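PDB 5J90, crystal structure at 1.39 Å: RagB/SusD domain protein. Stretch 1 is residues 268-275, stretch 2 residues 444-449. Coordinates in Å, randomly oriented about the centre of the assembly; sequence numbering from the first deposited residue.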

ATOM      1  N   SER A 268      25.668 -12.670  11.451  1.00 11.57           N
ATOM      2  CA  SER A 268      25.526 -11.966  10.176  1.00  9.94           C
ATOM      3  C   SER A 268      26.497 -10.799  10.028  1.00  9.97           C
ATOM      4  O   SER A 268      27.027 -10.281  11.010  1.00 11.70           O
ATOM      5  N   ALA A 269      26.689 -10.361   8.787  1.00 10.27           N
ATOM      6  CA  ALA A 269      27.478  -9.164   8.521  1.00 10.86           C
ATOM      7  C   ALA A 269      26.858  -7.903   9.121  1.00 12.50           C
ATOM      8  O   ALA A 269      27.578  -7.030   9.590  1.00 12.71           O
ATOM      9  N   ASP A 270      25.531  -7.796   9.120  1.00 11.05           N
ATOM     10  CA  ASP A 270      24.900  -6.625   9.740  1.00 11.31           C
ATOM     11  C   ASP A 270      25.167  -6.573  11.244  1.00 10.77           C
ATOM     12  O   ASP A 270      25.439  -5.503  11.799  1.00 10.54           O
ATOM     13  N   MET A 271      25.069  -7.725  11.907  1.00 10.28           N
ATOM     14  CA  MET A 271      25.357  -7.779  13.331  1.00 11.37           C
ATOM     15  C   MET A 271      26.820  -7.422  13.607  1.00 11.46           C
ATOM     16  O   MET A 271      27.104  -6.707  14.564  1.00 12.16           O
ATOM     17  N   GLU A 272      27.734  -7.894  12.765  1.00 12.27           N
ATOM     18  CA  GLU A 272      29.135  -7.523  12.958  1.00 13.44           C
ATOM     19  C   GLU A 272      29.307  -6.013  12.812  1.00 12.85           C
ATOM     20  O   GLU A 272      29.884  -5.361  13.670  1.00 13.74           O
ATOM     21  N   SER A 273      28.777  -5.448  11.732  1.00 12.45           N
ATOM     22  CA  SER A 273      28.917  -4.018  11.480  1.00 12.25           C
ATOM     23  C   SER A 273      28.369  -3.168  12.623  1.00 13.02           C
ATOM     24  O   SER A 273      29.037  -2.250  13.124  1.00 13.00           O
ATOM     25  N   ILE A 274      27.148  -3.469  13.041  1.00 11.75           N
ATOM     26  CA  ILE A 274      26.480  -2.659  14.048  1.00 12.62           C
ATOM     27  C   ILE A 274      27.042  -2.882  15.451  1.00 12.52           C
ATOM     28  O   ILE A 274      27.365  -1.925  16.153  1.00 13.37           O
ATOM     29  N   MET A 275      27.166  -4.137  15.867  1.00 13.42           N
ATOM     30  CA  MET A 275      27.611  -4.402  17.234  1.00 12.38           C
ATOM     31  C   MET A 275      29.109  -4.123  17.448  1.00 14.34           C
ATOM     32  O   MET A 275      29.493  -3.608  18.501  1.00 15.46           O
ATOM     33  N   TYR A 444      14.506   0.469   9.252  1.00  8.49           N
ATOM     34  CA  TYR A 444      15.622   0.534  10.197  1.00  9.12           C
ATOM     35  C   TYR A 444      15.784  -0.799  10.927  1.00  9.98           C
ATOM     36  O   TYR A 444      14.829  -1.563  11.045  1.00  9.38           O
ATOM     37  N   PRO A 445      17.003  -1.104  11.401  1.00  8.68           N
ATOM     38  CA  PRO A 445      18.209  -0.357  11.035  1.00  9.57           C
ATOM     39  C   PRO A 445      18.511  -0.567   9.556  1.00 10.31           C
ATOM     40  O   PRO A 445      17.941  -1.465   8.925  1.00  9.89           O
ATOM     41  N   LYS A 446      19.376   0.270   8.991  1.00 10.19           N
ATOM     42  CA  LYS A 446      19.836   0.059   7.625  1.00 10.65           C
ATOM     43  C   LYS A 446      20.603  -1.265   7.561  1.00 10.41           C
ATOM     44  O   LYS A 446      21.430  -1.550   8.430  1.00 10.88           O
ATOM     45  N   LEU A 447      20.313  -2.063   6.536  1.00 10.39           N
ATOM     46  CA  LEU A 447      20.925  -3.380   6.348  1.00 10.81           C
ATOM     47  C   LEU A 447      21.669  -3.467   5.018  1.00 11.33           C
ATOM     48  O   LEU A 447      21.326  -2.788   4.051  1.00 11.84           O
ATOM     49  N   PHE A 448      22.680  -4.326   4.949  1.00 10.70           N
ATOM     50  CA  PHE A 448      23.395  -4.518   3.688  1.00 11.96           C
ATOM     51  C   PHE A 448      22.498  -5.195   2.655  1.00 12.97           C
ATOM     52  O   PHE A 448      21.915  -6.245   2.926  1.00 12.45           O
ATOM     53  N   PRO A 449      22.403  -4.616   1.449  1.00 11.52           N
ATOM     54  CA  PRO A 449      21.601  -5.244   0.391  1.00 11.68           C
ATOM     55  C   PRO A 449      22.226  -6.549  -0.106  1.00 13.49           C
ATOM     56  O   PRO A 449      23.445  -6.727  -0.039  1.00 13.09           O
TER

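The first turns of a helix pack against an irregular, extended segment through one buried aspartate, which ties down the backbone of the segment directly and through two waters, with small apolar contacts around it. Ser268 caps the helix: its side chain, chi1 p, accepts from the backbone, Met271 N to Ser268 OG 3.0 Å. Asp270 (chi1 m) leaves the helix sideways, but its carboxylate end comes nearer the segment, where Phe448 N donates to Asp270 OD1 at 2.8 Å, a nearly straight bond. Water 1 donates to the same Asp270 OD1 (2.8 Å) and to Lys446 O (2.9 Å); water 2 donates to Asp270 OD2 and Phe448 O, both at 2.7 Å. Both carboxylate oxygens are thus engaged. Leu447 (m, t) lays its CD2 3.6 Å from Asp270 CG. Phe448 (chi1 m) points toward the helix and packs by Ala269 and Ser273: its CD2 lies 3.9 Å from Ala269 CB, its CZ 3.7 Å from Ser273 CB, and Ala269 O meets the ring edge, 3.6 Å from Phe448 CE2. One turn on from Asp270, Ile274 (m, t) reaches Pro445, which follows a cis peptide bond, with Ile274 CD1 4.0 Å from Pro445 CB. Lys446 sends its side-chain end away, and Met271 points away from the segment.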

ATOM      1  CB  SER A 268      24.112 -11.401  10.050  1.00 10.43           C
ATOM      2  OG  SER A 268      23.955 -10.349  10.981  1.00 12.17           O
ATOM      3  CB  ALA A 269      27.687  -8.989   7.026  1.00 11.22           C
ATOM      4  CB  ASP A 270      23.386  -6.606   9.490  1.00 11.94           C
ATOM      5  CG  ASP A 270      23.028  -6.305   8.049  1.00 12.33           C
ATOM      6  OD1 ASP A 270      23.430  -5.240   7.529  1.00 12.23           O
ATOM      7  OD2 ASP A 270      22.334  -7.140   7.441  1.00 13.01           O
ATOM      8  CB  MET A 271      24.992  -9.146  13.913  1.00 11.39           C
ATOM      9  CG  MET A 271      23.544  -9.246  14.364  1.00 10.79           C
ATOM     10  SD  MET A 271      23.363  -8.372  15.920  1.00 11.36           S
ATOM     11  CE  MET A 271      21.579  -8.368  16.101  1.00 12.50           C
ATOM     12  CB  GLU A 272      30.061  -8.252  11.979  1.00 12.47           C
ATOM     13  CG  GLU A 272      31.522  -7.923  12.266  1.00 15.48           C
ATOM     14  CD  GLU A 272      32.511  -8.454  11.236  1.00 17.52           C
ATOM     15  OE1 GLU A 272      32.287  -9.532  10.647  1.00 14.59           O
ATOM     16  OE2 GLU A 272      33.548  -7.781  11.036  1.00 20.80           O
ATOM     17  CB  SER A 273      28.214  -3.647  10.168  1.00 13.44           C
ATOM     18  OG  SER A 273      28.254  -2.246   9.967  1.00 13.72           O
ATOM     19  CB  ILE A 274      24.954  -2.874  13.987  1.00 11.20           C
ATOM     20  CG1 ILE A 274      24.427  -2.316  12.660  1.00 13.68           C
ATOM     21  CG2 ILE A 274      24.266  -2.214  15.173  1.00 11.93           C
ATOM     22  CD1 ILE A 274      22.944  -2.587  12.394  1.00 13.01           C
ATOM     23  CB  MET A 275      27.181  -5.800  17.707  1.00 13.97           C
ATOM     24  CG  MET A 275      25.647  -5.943  17.759  1.00 15.55           C
ATOM     25  SD  MET A 275      25.034  -7.371  18.678  1.00 15.00           S
ATOM     26  CE  MET A 275      25.380  -6.844  20.357  1.00 12.54           C
ATOM     27  CB  TYR A 444      15.374   1.644  11.227  1.00  9.53           C
ATOM     28  CG  TYR A 444      15.254   3.036  10.640  1.00  9.88           C
ATOM     29  CD1 TYR A 444      16.179   3.500   9.712  1.00 10.17           C
ATOM     30  CD2 TYR A 444      14.221   3.880  11.023  1.00  8.83           C
ATOM     31  CE1 TYR A 444      16.073   4.786   9.170  1.00 10.67           C
ATOM     32  CE2 TYR A 444      14.099   5.160  10.484  1.00  8.14           C
ATOM     33  CZ  TYR A 444      15.031   5.603   9.566  1.00 10.11           C
ATOM     34  OH  TYR A 444      14.912   6.877   9.038  1.00 13.01           O
ATOM     35  CB  PRO A 445      19.291  -1.035  11.880  1.00 11.01           C
ATOM     36  CG  PRO A 445      18.831  -2.471  11.969  1.00  9.34           C
ATOM     37  CD  PRO A 445      17.322  -2.355  12.115  1.00  9.63           C
ATOM     38  CB  LYS A 446      20.742   1.210   7.165  1.00 12.16           C
ATOM     39  CG  LYS A 446      20.146   2.608   7.336  1.00 14.14           C
ATOM     40  CD  LYS A 446      18.845   2.788   6.574  1.00 15.58           C
ATOM     41  CE  LYS A 446      19.063   2.768   5.072  1.00 17.12           C
ATOM     42  NZ  LYS A 446      17.848   3.237   4.335  1.00 22.53           N
ATOM     43  CB  LEU A 447      19.848  -4.476   6.395  1.00 10.30           C
ATOM     44  CG  LEU A 447      19.008  -4.584   7.671  1.00  9.76           C
ATOM     45  CD1 LEU A 447      17.925  -5.651   7.514  1.00 11.79           C
ATOM     46  CD2 LEU A 447      19.878  -4.871   8.896  1.00 10.90           C
ATOM     47  CB  PHE A 448      24.649  -5.380   3.893  1.00 11.14           C
ATOM     48  CG  PHE A 448      25.669  -4.777   4.825  1.00 12.48           C
ATOM     49  CD1 PHE A 448      26.109  -3.472   4.652  1.00 12.86           C
ATOM     50  CD2 PHE A 448      26.200  -5.525   5.861  1.00 12.52           C
ATOM     51  CE1 PHE A 448      27.057  -2.925   5.500  1.00 13.81           C
ATOM     52  CE2 PHE A 448      27.145  -4.983   6.717  1.00 13.83           C
ATOM     53  CZ  PHE A 448      27.574  -3.686   6.534  1.00 11.64           C
ATOM     54  CB  PRO A 449      21.604  -4.193  -0.724  1.00 13.03           C
ATOM     55  CG  PRO A 449      22.840  -3.371  -0.469  1.00 17.86           C
ATOM     56  CD  PRO A 449      22.935  -3.305   1.036  1.00 14.05           C
TER
HETATM   57  O   HOH W   1      23.979  -2.817   8.767  1.00 12.83           O
HETATM   58  O   HOH W   2      21.245  -7.761   5.105  1.00 14.64           O